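Local coordinates for uncharacterized protein (Kutzneria albida DSM 43870, PDB 5M6Q) that probably cross-links proteins as a microbial transglutaminase, transferring the acyl group of a glutamine side chain to an amine, at residues 54-59 / 114-119; 127-132 / 171-176; 133-138 / 160-165. One frame throughout, in Å; residues are numbered along the deposited sequence.

Contact 1 of 3, residues 54-59 / 114-119; sequences NREDLS and PSWIDS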
loop_
_atom_site.group_PDB
_atom_site.type_symbol
_atom_site.label_atom_id
_atom_site.label_comp_id
_atom_site.label_asym_id
_atom_site.label_seq_id
_atom_site.Cartn_x
_atom_site.Cartn_y
_atom_site.Cartn_z
ATOM N N ASN A 54 -9.807 4.449 -1.217
ATOM C CA ASN A 54 -11.055 5.189 -1.447
ATOM C C ASN A 54 -11.333 5.285 -2.943
ATOM O O ASN A 54 -11.826 6.289 -3.439
ATOM C CB ASN A 54 -10.987 6.591 -0.814
ATOM C CG ASN A 54 -12.352 7.295 -0.774
ATOM O OD1 ASN A 54 -13.392 6.649 -0.852
ATOM N ND2 ASN A 54 -12.339 8.617 -0.645
ATOM N N ARG A 55 -11.000 4.220 -3.654
ATOM C CA ARG A 55 -11.070 4.215 -5.103
ATOM C C ARG A 55 -11.875 3.059 -5.644
ATOM O O ARG A 55 -11.425 1.908 -5.624
ATOM C CB ARG A 55 -9.670 4.174 -5.681
ATOM C CG ARG A 55 -9.079 5.543 -5.758
ATOM C CD ARG A 55 -7.713 5.473 -6.323
ATOM N NE ARG A 55 -7.675 4.817 -7.623
ATOM C CZ ARG A 55 -6.544 4.541 -8.258
ATOM N NH1 ARG A 55 -5.390 4.874 -7.689
ATOM N NH2 ARG A 55 -6.561 3.940 -9.440
ATOM N N GLU A 56 -13.054 3.382 -6.162
ATOM C CA GLU A 56 -13.984 2.360 -6.614
ATOM C C GLU A 56 -13.468 1.599 -7.823
ATOM O O GLU A 56 -13.940 0.506 -8.107
ATOM C CB GLU A 56 -15.333 2.988 -6.930
ATOM C CG GLU A 56 -15.282 3.998 -8.048
ATOM C CD GLU A 56 -16.642 4.599 -8.324
ATOM O OE1 GLU A 56 -17.552 3.846 -8.748
ATOM O OE2 GLU A 56 -16.798 5.815 -8.083
ATOM N N ASP A 57 -12.495 2.168 -8.530
ATOM C CA ASP A 57 -11.936 1.515 -9.710
ATOM C C ASP A 57 -10.935 0.413 -9.352
ATOM O O ASP A 57 -10.422 -0.283 -10.237
ATOM C CB ASP A 57 -11.257 2.544 -10.625
ATOM C CG ASP A 57 -10.128 3.299 -9.935
ATOM O OD1 ASP A 57 -10.296 3.715 -8.764
ATOM O OD2 ASP A 57 -9.073 3.490 -10.570
ATOM N N LEU A 58 -10.660 0.254 -8.060
ATOM C CA LEU A 58 -9.709 -0.759 -7.610
ATOM C C LEU A 58 -10.389 -1.881 -6.839
ATOM O O LEU A 58 -11.240 -1.637 -5.989
ATOM C CB LEU A 58 -8.632 -0.128 -6.730
ATOM C CG LEU A 58 -7.722 0.867 -7.444
ATOM C CD1 LEU A 58 -6.851 1.566 -6.430
ATOM C CD2 LEU A 58 -6.878 0.153 -8.479
ATOM N N SER A 59 -10.023 -3.114 -7.147
ATOM C CA SER A 59 -10.424 -4.218 -6.297
ATOM C C SER A 59 -9.191 -4.691 -5.519
ATOM O O SER A 59 -9.308 -5.141 -4.390
ATOM C CB SER A 59 -11.054 -5.349 -7.111
ATOM O OG SER A 59 -10.150 -5.825 -8.084
ATOM N N PRO A 114 -5.118 7.625 -11.926
ATOM C CA PRO A 114 -6.466 7.323 -12.421
ATOM C C PRO A 114 -7.072 8.506 -13.181
ATOM O O PRO A 114 -7.513 9.459 -12.557
ATOM C CB PRO A 114 -7.251 7.023 -11.143
ATOM C CG PRO A 114 -6.534 7.803 -10.073
ATOM C CD PRO A 114 -5.083 7.813 -10.462
ATOM N N SER A 115 -7.095 8.426 -14.509
ATOM C CA SER A 115 -7.577 9.519 -15.370
ATOM C C SER A 115 -8.974 10.061 -15.049
ATOM O O SER A 115 -9.233 11.246 -15.241
ATOM C CB SER A 115 -7.560 9.068 -16.830
ATOM O OG SER A 115 -6.276 8.585 -17.171
ATOM N N TRP A 116 -9.871 9.211 -14.563
ATOM C CA TRP A 116 -11.254 9.633 -14.342
ATOM C C TRP A 116 -11.472 10.390 -13.018
ATOM O O TRP A 116 -12.549 10.945 -12.793
ATOM C CB TRP A 116 -12.174 8.421 -14.391
ATOM C CG TRP A 116 -11.946 7.507 -13.252
ATOM C CD1 TRP A 116 -11.001 6.527 -13.163
ATOM C CD2 TRP A 116 -12.663 7.491 -12.016
ATOM N NE1 TRP A 116 -11.090 5.894 -11.946
ATOM C CE2 TRP A 116 -12.103 6.469 -11.222
ATOM C CE3 TRP A 116 -13.727 8.241 -11.502
ATOM C CZ2 TRP A 116 -12.574 6.175 -9.942
ATOM C CZ3 TRP A 116 -14.196 7.948 -10.234
ATOM C CH2 TRP A 116 -13.618 6.927 -9.465
ATOM N N ILE A 117 -10.471 10.406 -12.140
ATOM C CA ILE A 117 -10.552 11.218 -10.930
ATOM C C ILE A 117 -9.786 12.523 -11.134
ATOM O O ILE A 117 -8.609 12.506 -11.486
ATOM C CB ILE A 117 -10.016 10.455 -9.702
ATOM C CG1 ILE A 117 -10.808 9.162 -9.494
ATOM C CG2 ILE A 117 -10.092 11.323 -8.445
ATOM C CD1 ILE A 117 -10.181 8.218 -8.468
ATOM N N ASP A 118 -10.441 13.655 -10.921
ATOM C CA ASP A 118 -9.749 14.935 -11.058
ATOM C C ASP A 118 -8.558 15.055 -10.087
ATOM O O ASP A 118 -8.655 14.710 -8.908
ATOM C CB ASP A 118 -10.725 16.083 -10.846
ATOM C CG ASP A 118 -10.057 17.433 -10.963
ATOM O OD1 ASP A 118 -9.619 17.790 -12.078
ATOM O OD2 ASP A 118 -9.957 18.137 -9.939
ATOM N N SER A 119 -7.435 15.553 -10.582
ATOM C CA SER A 119 -6.184 15.454 -9.835
ATOM C C SER A 119 -6.212 16.245 -8.519
ATOM O O SER A 119 -5.433 15.964 -7.618
ATOM C CB SER A 119 -5.007 15.916 -10.703
ATOM O OG SER A 119 -5.227 17.234 -11.172
#
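Arg-55 lays the flat of its guanidinium against the ring of Pro-114, whose CG stands 3.7 Å above the guanidinium plane and over its centre. Leu-58 CD1, from the arginine's own loop, covers the opposite face. A bend at chi3 (56°) swings NE round to Asp-57, which is gripped side-on in a salt bridge. NE donates to Asp-57 OD1 on its syn lone pair, while NH2 reaches Asp-57 OD2 at 2.8 Å; both bonds are nearly straight. The NE1 and CZ2 edge of Trp-116 also meets this carboxylate: Asp-57 CG comes within 3.4 Å of Trp-116 NE1, near the indole plane, the two planes being 79° apart. Trp-116 CG lies between the backbone N and the carbonyl carbon (chi1 67°), and from there the indole extends to the aspartate. Glu-56 CG approaches Trp-116 CH2 at 3.7 Å. Ile-117 CG1 covers one indole face, and Ile-117 CD1 touches Arg-55 CG at 4.0 Å. Two type I beta turns, Arg-55 to Leu-58 and Pro-114 to Ile-117, thus pack together, joining the loop after helix 47-53 to the loop entering strand 122-131. Arg-55 NH1 adds a bond to Phe-221 O on strand 214-223. An alanine in place of this arginine would probably leave the Asp-57 carboxylate without its countercharge and free to turn, and open a gap between Pro-114 and Leu-58. Because the arginine's charge is met within its own loop, what it offers Pro-114 is a flat surface already held in position by the aspartate.

Contact 2 of 3, residues 127-132 / 171-176; sequences FSKRFY and VNFDYG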
loop_
_atom_site.group_PDB
_atom_site.type_symbol
_atom_site.label_atom_id
_atom_site.label_comp_id
_atom_site.label_asym_id
_atom_site.label_seq_id
_atom_site.Cartn_x
_atom_site.Cartn_y
_atom_site.Cartn_z
ATOM N N PHE A 127 1.590 2.037 1.112
ATOM C CA PHE A 127 1.328 0.836 1.872
ATOM C C PHE A 127 2.493 -0.094 1.627
ATOM O O PHE A 127 3.234 0.083 0.671
ATOM C CB PHE A 127 -0.012 0.205 1.483
ATOM C CG PHE A 127 -0.100 -0.189 0.047
ATOM C CD1 PHE A 127 0.325 -1.441 -0.371
ATOM C CD2 PHE A 127 -0.634 0.681 -0.892
ATOM C CE1 PHE A 127 0.237 -1.816 -1.710
ATOM C CE2 PHE A 127 -0.715 0.317 -2.230
ATOM C CZ PHE A 127 -0.289 -0.937 -2.632
ATOM N N SER A 128 2.654 -1.080 2.498
ATOM C CA SER A 128 3.730 -2.036 2.381
ATOM C C SER A 128 3.159 -3.414 2.197
ATOM O O SER A 128 2.274 -3.842 2.944
ATOM C CB SER A 128 4.622 -2.021 3.618
ATOM O OG SER A 128 5.653 -2.975 3.455
ATOM N N LYS A 129 3.690 -4.122 1.217
ATOM C CA LYS A 129 3.213 -5.446 0.916
ATOM C C LYS A 129 4.309 -6.467 1.159
ATOM O O LYS A 129 5.446 -6.299 0.722
ATOM C CB LYS A 129 2.721 -5.522 -0.536
ATOM C CG LYS A 129 2.294 -6.902 -0.977
ATOM C CD LYS A 129 2.136 -6.929 -2.515
ATOM C CE LYS A 129 1.836 -8.317 -3.023
ATOM N NZ LYS A 129 0.578 -8.892 -2.427
ATOM N N ARG A 130 3.949 -7.531 1.859
ATOM C CA ARG A 130 4.840 -8.647 2.081
ATOM C C ARG A 130 4.310 -9.844 1.301
ATOM O O ARG A 130 3.097 -10.096 1.261
ATOM C CB ARG A 130 4.949 -8.976 3.574
ATOM C CG ARG A 130 5.339 -7.781 4.454
ATOM C CD ARG A 130 5.651 -8.206 5.891
ATOM N NE ARG A 130 6.731 -9.196 5.967
ATOM C CZ ARG A 130 7.168 -9.754 7.096
ATOM N NH1 ARG A 130 6.638 -9.410 8.266
ATOM N NH2 ARG A 130 8.142 -10.653 7.059
ATOM N N PHE A 131 5.213 -10.575 0.676
ATOM C CA PHE A 131 4.814 -11.663 -0.200
ATOM C C PHE A 131 5.931 -12.689 -0.357
ATOM O O PHE A 131 7.013 -12.553 0.220
ATOM C CB PHE A 131 4.379 -11.105 -1.567
ATOM C CG PHE A 131 5.471 -10.363 -2.313
ATOM C CD1 PHE A 131 5.796 -9.050 -1.983
ATOM C CD2 PHE A 131 6.143 -10.970 -3.371
ATOM C CE1 PHE A 131 6.773 -8.358 -2.681
ATOM C CE2 PHE A 131 7.136 -10.278 -4.084
ATOM C CZ PHE A 131 7.452 -8.973 -3.736
ATOM N N TYR A 132 5.646 -13.732 -1.126
ATOM C CA TYR A 132 6.574 -14.828 -1.354
ATOM C C TYR A 132 7.155 -14.701 -2.762
ATOM O O TYR A 132 6.435 -14.426 -3.718
ATOM C CB TYR A 132 5.848 -16.164 -1.162
ATOM C CG TYR A 132 6.688 -17.415 -1.294
ATOM C CD1 TYR A 132 7.858 -17.583 -0.577
ATOM C CD2 TYR A 132 6.277 -18.445 -2.120
ATOM C CE1 TYR A 132 8.605 -18.753 -0.692
ATOM C CE2 TYR A 132 7.001 -19.611 -2.237
ATOM C CZ TYR A 132 8.155 -19.765 -1.526
ATOM O OH TYR A 132 8.860 -20.937 -1.678
ATOM N N VAL A 171 0.151 -18.013 4.369
ATOM C CA VAL A 171 -0.748 -16.981 3.844
ATOM C C VAL A 171 -0.088 -16.312 2.629
ATOM O O VAL A 171 1.133 -16.153 2.606
ATOM C CB VAL A 171 -1.099 -15.950 4.939
ATOM C CG1 VAL A 171 -2.069 -14.900 4.421
ATOM C CG2 VAL A 171 -1.680 -16.654 6.161
ATOM N N ASN A 172 -0.877 -15.920 1.630
ATOM C CA ASN A 172 -0.311 -15.351 0.402
ATOM C C ASN A 172 0.430 -14.024 0.635
ATOM O O ASN A 172 1.533 -13.824 0.123
ATOM C CB ASN A 172 -1.402 -15.154 -0.663
ATOM C CG ASN A 172 -2.694 -14.568 -0.098
ATOM O OD1 ASN A 172 -2.721 -13.988 0.992
ATOM N ND2 ASN A 172 -3.777 -14.720 -0.845
ATOM N N PHE A 173 -0.156 -13.129 1.419
ATOM C CA PHE A 173 0.432 -11.809 1.550
ATOM C C PHE A 173 0.082 -11.133 2.869
ATOM O O PHE A 173 -0.765 -11.605 3.615
ATOM C CB PHE A 173 -0.016 -10.924 0.376
ATOM C CG PHE A 173 -1.499 -10.961 0.114
ATOM C CD1 PHE A 173 -2.404 -10.518 1.072
ATOM C CD2 PHE A 173 -1.986 -11.443 -1.089
ATOM C CE1 PHE A 173 -3.773 -10.548 0.835
ATOM C CE2 PHE A 173 -3.359 -11.483 -1.334
ATOM C CZ PHE A 173 -4.249 -11.028 -0.367
ATOM N N ASP A 174 0.751 -10.018 3.140
ATOM C CA ASP A 174 0.239 -9.052 4.094
ATOM C C ASP A 174 0.292 -7.690 3.410
ATOM O O ASP A 174 1.160 -7.439 2.556
ATOM C CB ASP A 174 1.040 -9.058 5.406
ATOM C CG ASP A 174 0.216 -8.554 6.610
ATOM O OD1 ASP A 174 -0.931 -8.088 6.429
ATOM O OD2 ASP A 174 0.712 -8.629 7.751
ATOM N N TYR A 175 -0.670 -6.845 3.747
ATOM C CA TYR A 175 -0.694 -5.441 3.342
ATOM C C TYR A 175 -0.738 -4.589 4.573
ATOM O O TYR A 175 -1.543 -4.852 5.461
ATOM C CB TYR A 175 -1.925 -5.122 2.494
ATOM C CG TYR A 175 -1.837 -5.650 1.096
ATOM C CD1 TYR A 175 -2.136 -6.978 0.815
ATOM C CD2 TYR A 175 -1.441 -4.825 0.057
ATOM C CE1 TYR A 175 -2.043 -7.472 -0.493
ATOM C CE2 TYR A 175 -1.348 -5.307 -1.248
ATOM C CZ TYR A 175 -1.654 -6.626 -1.512
ATOM O OH TYR A 175 -1.554 -7.093 -2.805
ATOM N N GLY A 176 0.087 -3.550 4.610
ATOM C CA GLY A 176 0.075 -2.614 5.714
ATOM C C GLY A 176 -0.086 -1.186 5.231
ATOM O O GLY A 176 0.738 -0.675 4.486
HETATM O O HOH W 1 2.834 -13.960 -2.156
#
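Tyr-175 carries Lys-129 over one face of its ring, with Lys-129 CG 3.9 Å above the plane and offset toward the rim in a CH-pi contact. Phe-127 CE1 and Phe-173 CD1 lie at the ring's edge, the Phe-127 and Tyr-175 planes being inclined at 41°. The Phe-173 ring is itself covered on both faces, by Asn-172 OD1 over its centre and by Tyr-175 CE1 nearer the rim. Lys-129 runs extended beside the tyrosine until chi4 (59°) bends NZ toward the hydroxyl, to which it donates at 2.8 Å (Lys-129 NZ to Tyr-175 OH). Lys-129 and Tyr-175 share one face of an antiparallel pairing between strands 122-131 and 174-179, in which they form a non-hydrogen-bonded pair. Hydrogen-bonded pairs flank it: Ser-128 with Gly-176, and Arg-130 with Asp-174. Past the Arg-130/Asp-174 pair, a water joins Tyr-132 N to Asn-172 O, accepting from the first and donating to the second. On the other side of the sheet the polar ends turn to further partners, Ser-128 to Gln-215, Arg-130 to Arg-207 O and Asp-174 to His-187. Lys-129 NZ also bonds the hydroxyl of Tyr-162, so the buried ammonium is held by two phenol oxygens, and its charge would probably polarise both.

Contact 3 of 3, residues 133-138 / 160-165; sequences SWQNPD and STYRYR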
loop_
_atom_site.group_PDB
_atom_site.type_symbol
_atom_site.label_atom_id
_atom_site.label_comp_id
_atom_site.label_asym_id
_atom_site.label_seq_id
_atom_site.Cartn_x
_atom_site.Cartn_y
_atom_site.Cartn_z
ATOM N N SER A 133 8.461 -14.896 -2.876
ATOM C CA SER A 133 9.183 -14.632 -4.116
ATOM C C SER A 133 8.939 -15.682 -5.179
ATOM O O SER A 133 8.976 -15.378 -6.366
ATOM C CB SER A 133 10.683 -14.539 -3.848
ATOM O OG SER A 133 11.160 -15.757 -3.330
ATOM N N TRP A 134 8.680 -16.914 -4.755
ATOM C CA TRP A 134 8.569 -18.025 -5.692
ATOM C C TRP A 134 7.180 -18.076 -6.329
ATOM O O TRP A 134 6.376 -18.945 -6.010
ATOM C CB TRP A 134 8.881 -19.347 -4.977
ATOM C CG TRP A 134 9.702 -20.297 -5.789
ATOM C CD1 TRP A 134 9.482 -20.662 -7.084
ATOM C CD2 TRP A 134 10.863 -21.015 -5.363
ATOM N NE1 TRP A 134 10.438 -21.552 -7.496
ATOM C CE2 TRP A 134 11.298 -21.789 -6.459
ATOM C CE3 TRP A 134 11.581 -21.075 -4.168
ATOM C CZ2 TRP A 134 12.416 -22.623 -6.392
ATOM C CZ3 TRP A 134 12.696 -21.902 -4.103
ATOM C CH2 TRP A 134 13.099 -22.665 -5.208
ATOM N N GLN A 135 6.911 -17.151 -7.244
ATOM C CA GLN A 135 5.550 -16.921 -7.721
ATOM C C GLN A 135 5.125 -17.926 -8.780
ATOM O O GLN A 135 3.942 -18.045 -9.108
ATOM C CB GLN A 135 5.426 -15.490 -8.258
ATOM C CG GLN A 135 5.246 -14.452 -7.146
ATOM C CD GLN A 135 4.004 -14.715 -6.316
ATOM O OE1 GLN A 135 2.877 -14.620 -6.813
ATOM N NE2 GLN A 135 4.200 -15.058 -5.051
ATOM N N ASN A 136 6.106 -18.641 -9.320
ATOM C CA ASN A 136 5.865 -19.729 -10.256
ATOM C C ASN A 136 6.695 -20.897 -9.787
ATOM O O ASN A 136 7.916 -20.800 -9.731
ATOM C CB ASN A 136 6.245 -19.331 -11.682
ATOM C CG ASN A 136 5.868 -20.387 -12.713
ATOM O OD1 ASN A 136 5.909 -21.591 -12.449
ATOM N ND2 ASN A 136 5.490 -19.928 -13.901
ATOM N N PRO A 137 6.034 -22.011 -9.439
ATOM C CA PRO A 137 6.769 -23.152 -8.885
ATOM C C PRO A 137 7.784 -23.718 -9.888
ATOM O O PRO A 137 8.700 -24.428 -9.487
ATOM C CB PRO A 137 5.662 -24.159 -8.563
ATOM C CG PRO A 137 4.488 -23.742 -9.384
ATOM C CD PRO A 137 4.593 -22.272 -9.579
ATOM N N ASP A 138 7.630 -23.368 -11.166
ATOM C CA ASP A 138 8.567 -23.778 -12.205
ATOM C C ASP A 138 9.875 -22.978 -12.181
ATOM O O ASP A 138 10.892 -23.446 -12.696
ATOM C CB ASP A 138 7.927 -23.646 -13.591
ATOM C CG ASP A 138 6.844 -24.688 -13.845
ATOM O OD1 ASP A 138 6.932 -25.794 -13.263
ATOM O OD2 ASP A 138 5.911 -24.396 -14.634
ATOM N N SER A 160 5.589 -7.012 -12.133
ATOM C CA SER A 160 4.721 -7.487 -13.212
ATOM C C SER A 160 4.564 -9.012 -13.234
ATOM O O SER A 160 3.557 -9.509 -13.714
ATOM C CB SER A 160 5.233 -6.998 -14.562
ATOM O OG SER A 160 6.517 -7.502 -14.819
ATOM N N THR A 161 5.539 -9.748 -12.705
ATOM C CA THR A 161 5.446 -11.212 -12.666
ATOM C C THR A 161 4.636 -11.735 -11.491
ATOM O O THR A 161 4.418 -12.947 -11.382
ATOM C CB THR A 161 6.826 -11.889 -12.566
ATOM O OG1 THR A 161 7.518 -11.383 -11.419
ATOM C CG2 THR A 161 7.646 -11.664 -13.826
ATOM N N TYR A 162 4.203 -10.838 -10.606
ATOM C CA TYR A 162 3.566 -11.265 -9.370
ATOM C C TYR A 162 2.169 -11.854 -9.604
ATOM O O TYR A 162 1.352 -11.263 -10.300
ATOM C CB TYR A 162 3.502 -10.096 -8.384
ATOM C CG TYR A 162 2.909 -10.508 -7.076
ATOM C CD1 TYR A 162 3.612 -11.341 -6.205
ATOM C CD2 TYR A 162 1.636 -10.101 -6.719
ATOM C CE1 TYR A 162 3.061 -11.753 -5.013
ATOM C CE2 TYR A 162 1.083 -10.490 -5.530
ATOM C CZ TYR A 162 1.804 -11.314 -4.675
ATOM O OH TYR A 162 1.250 -11.702 -3.487
ATOM N N ARG A 163 1.902 -13.017 -9.017
ATOM C CA ARG A 163 0.649 -13.754 -9.263
ATOM C C ARG A 163 -0.158 -14.062 -7.997
ATOM O O ARG A 163 -1.044 -14.914 -8.029
ATOM C CB ARG A 163 0.943 -15.087 -9.959
ATOM C CG ARG A 163 1.901 -15.020 -11.120
ATOM C CD ARG A 163 2.200 -16.423 -11.657
ATOM N NE ARG A 163 0.990 -17.239 -11.780
ATOM C CZ ARG A 163 0.797 -18.413 -11.178
ATOM N NH1 ARG A 163 1.749 -18.942 -10.409
ATOM N NH2 ARG A 163 -0.351 -19.064 -11.355
ATOM N N TYR A 164 0.170 -13.411 -6.885
ATOM C CA TYR A 164 -0.505 -13.656 -5.605
ATOM C C TYR A 164 -0.410 -15.105 -5.117
ATOM O O TYR A 164 -1.283 -15.572 -4.380
ATOM C CB TYR A 164 -1.979 -13.256 -5.686
ATOM C CG TYR A 164 -2.185 -11.794 -5.988
ATOM C CD1 TYR A 164 -2.247 -10.854 -4.967
ATOM C CD2 TYR A 164 -2.311 -11.353 -7.295
ATOM C CE1 TYR A 164 -2.425 -9.517 -5.242
ATOM C CE2 TYR A 164 -2.494 -10.023 -7.584
ATOM C CZ TYR A 164 -2.550 -9.106 -6.564
ATOM O OH TYR A 164 -2.732 -7.777 -6.876
ATOM N N ARG A 165 0.653 -15.800 -5.502
ATOM C CA ARG A 165 0.874 -17.165 -5.049
ATOM C C ARG A 165 1.468 -17.212 -3.645
ATOM O O ARG A 165 2.460 -16.544 -3.375
ATOM C CB ARG A 165 1.811 -17.913 -6.000
ATOM C CG ARG A 165 1.989 -19.382 -5.594
ATOM C CD ARG A 165 2.982 -20.163 -6.472
ATOM N NE ARG A 165 3.084 -21.540 -5.999
ATOM C CZ ARG A 165 4.200 -22.102 -5.558
ATOM N NH1 ARG A 165 5.330 -21.413 -5.559
ATOM N NH2 ARG A 165 4.191 -23.361 -5.127
#
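Gln-135 and Arg-165 mark the closest approach of two irregular backbones, their CA atoms 5.4 Å apart, just after Trp-134 forms the centre of an inverse gamma turn. The side chain of Gln-135 bends at chi2 (-60°), and its carboxamide bonds the backbone of Arg-163 and Arg-165. Gln-135 OE1 accepts from Arg-163 N at 2.9 Å, by a donor tilted from the carbonyl plane, and from Arg-165 N at 2.8 Å, in that plane and on a lone pair. Gln-135 NE2 donates to Arg-165 O at 2.8 Å, on a lone pair of that oxygen, and also to Tyr-132 O. Tyr-164, with positive phi, curls the chain between the two amides that share OE1. Several bonds therefore fix the rotation of a buried amide, which also packs against the Tyr-162 ring: Gln-135 CD is 3.4 Å from Tyr-162 CE1, and the two planes are 28° apart. The two loops belong to the long connection between the neighbouring antiparallel strands 122-131 and 174-179, and helix 141-146 comes between them in the chain. In the first, Asn-136 OD1 accepts from Asp-138 N, making an Asx turn. Two arginines of the second loop donate hydrogen bonds to backbone carbonyls of the first. Arg-163 bends at chi3 and gives NH1 to Gln-135 O at 2.7 Å, close to its guanidinium plane. Arg-165 instead runs extended from CG to NE, and its NH1 donates to Trp-134 O at 2.7 Å, again nearly in plane. Pro-137 CB sits over one face of the Arg-165 guanidinium, offset toward the rim. Outside the two loops, Arg-165 NH1 meets the sulfonate of a bound MES molecule, probably from the crystallisation liquor.

Overall arrangement
From the N terminus, contact 1 closes first, bringing the loop after helix 47-53 to the loop ahead of strand 122-131 and enclosing a connection that is about half helix. Strand 122-131 then runs into contact 2, which sets it against strand 174-179 within the antiparallel sheet. Contact 3 is nested inside the loop that contact 2 closes, tying the two ends of an excursion containing helix 141-146. Contacts 2 and 3 touch, with Phe-131 packing on Tyr-162 and Tyr-175 on Tyr-164, and their centres are about 13 Å apart. Contact 1 lies about 22 Å from contact 2, centre to centre, on the opposite side of the chain's centre, and touches neither of the others.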